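Secretory-abundant heat soluble protein 1 (Ramazzottius varieornatus, PDB 5XN9) acts as a secreted, heat-soluble molecular shield that helps the tardigrade survive desiccation, and probably binds lipids in a fatty acid binding protein-like barrel. Local coordinates at residues D22-I25 against S26-L30. Numbering follows the deposited sequence.
Sequences DAFI and SALGL
F24 meets L28, and I25 meets L30, in a local contact round the C-terminal end of helix 21-27, part of the short helical lid between the first two strands of the barrel. D22 O accepts two hydrogen bonds from S26, N at 2.8 Å and OG at 2.9 Å, arriving from opposite faces of the carbonyl plane; OG lies beside its own backbone N (chi1 -61°). A27 N to A23 O and L28 N to F24 O, the latter 3.1 Å, continue the helical bonding. G29, with positive phi, then reverses the chain: its N is hydrogen-bonded to S26 O, and L30 N reaches back to I25 O at 3.2 Å. This return brings L30 CB against I25 CG2, 3.7 Å away. L28 lays CG over one face of the F24 ring, toward the rim, and CD1 meets CE2 of that ring at 3.6 Å. With a serine in place of L28, this cover and the touch on V125 and I108 of the barrel would probably be lost, opening a gap beside F24. L32 and Y35 of helix 32-35 pack on I25. Such a Schellman motif, its hydrophobic contact made by I25 and L30, ends the first helix of the helix-turn-helix lid characteristic of fatty acid binding proteins.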
loop_
_atom_site.group_PDB
_atom_site.type_symbol
_atom_site.label_atom_id
_atom_site.label_comp_id
_atom_site.label_asym_id
_atom_site.label_seq_id
_atom_site.Cartn_x
_atom_site.Cartn_y
_atom_site.Cartn_z
ATOM N N ASP A 22 11.471 -4.108 -8.712
ATOM C CA ASP A 22 11.249 -4.457 -10.112
ATOM C C ASP A 22 10.829 -5.916 -10.263
ATOM O O ASP A 22 9.976 -6.237 -11.099
ATOM C CB ASP A 22 12.490 -4.134 -10.944
ATOM C CG ASP A 22 12.589 -2.660 -11.297
ATOM O OD1 ASP A 22 11.829 -1.847 -10.725
ATOM O OD2 ASP A 22 13.434 -2.311 -12.144
ATOM N N ALA A 23 11.410 -6.811 -9.459
ATOM C CA ALA A 23 11.006 -8.214 -9.497
ATOM C C ALA A 23 9.556 -8.375 -9.068
ATOM O O ALA A 23 8.824 -9.209 -9.615
ATOM C CB ALA A 23 11.919 -9.048 -8.600
ATOM N N PHE A 24 9.123 -7.584 -8.084
ATOM C CA PHE A 24 7.728 -7.625 -7.665
ATOM C C PHE A 24 6.812 -7.119 -8.773
ATOM O O PHE A 24 5.801 -7.754 -9.094
ATOM C CB PHE A 24 7.545 -6.807 -6.391
ATOM C CG PHE A 24 6.110 -6.630 -5.998
ATOM C CD1 PHE A 24 5.396 -7.676 -5.432
ATOM C CD2 PHE A 24 5.468 -5.421 -6.207
ATOM C CE1 PHE A 24 4.067 -7.513 -5.074
ATOM C CE2 PHE A 24 4.142 -5.253 -5.855
ATOM C CZ PHE A 24 3.440 -6.302 -5.287
ATOM N N ILE A 25 7.159 -5.977 -9.370
ATOM C CA ILE A 25 6.363 -5.428 -10.465
ATOM C C ILE A 25 6.298 -6.408 -11.631
ATOM O O ILE A 25 5.228 -6.628 -12.214
ATOM C CB ILE A 25 6.909 -4.052 -10.886
ATOM C CG1 ILE A 25 6.709 -3.038 -9.761
ATOM C CG2 ILE A 25 6.236 -3.564 -12.158
ATOM C CD1 ILE A 25 5.258 -2.859 -9.362
ATOM N N SER A 26 7.435 -7.016 -11.985
ATOM C CA SER A 26 7.443 -7.996 -13.068
ATOM C C SER A 26 6.582 -9.207 -12.732
ATOM O O SER A 26 5.884 -9.741 -13.601
ATOM C CB SER A 26 8.877 -8.424 -13.384
ATOM O OG SER A 26 9.654 -7.319 -13.811
ATOM N N ALA A 27 6.615 -9.655 -11.473
ATOM C CA ALA A 27 5.818 -10.812 -11.083
ATOM C C ALA A 27 4.323 -10.530 -11.115
ATOM O O ALA A 27 3.529 -11.471 -11.218
ATOM C CB ALA A 27 6.226 -11.296 -9.694
ATOM N N LEU A 28 3.922 -9.263 -11.014
ATOM C CA LEU A 28 2.527 -8.894 -11.208
ATOM C C LEU A 28 2.127 -8.855 -12.676
ATOM O O LEU A 28 0.931 -8.748 -12.971
ATOM C CB LEU A 28 2.254 -7.521 -10.594
ATOM C CG LEU A 28 2.312 -7.408 -9.077
ATOM C CD1 LEU A 28 1.953 -5.991 -8.646
ATOM C CD2 LEU A 28 1.372 -8.426 -8.451
ATOM N N GLY A 29 3.087 -8.935 -13.595
ATOM C CA GLY A 29 2.803 -8.804 -15.007
ATOM C C GLY A 29 2.724 -7.383 -15.515
ATOM O O GLY A 29 2.241 -7.169 -16.634
ATOM N N LEU A 30 3.193 -6.384 -14.716
ATOM C CA LEU A 30 3.156 -4.968 -15.063
ATOM C C LEU A 30 4.443 -4.564 -15.777
ATOM O O LEU A 30 5.522 -5.066 -15.446
ATOM C CB LEU A 30 2.994 -4.117 -13.807
ATOM C CG LEU A 30 1.641 -4.238 -13.104
ATOM C CD1 LEU A 30 1.604 -3.385 -11.850
ATOM C CD2 LEU A 30 0.521 -3.850 -14.055
#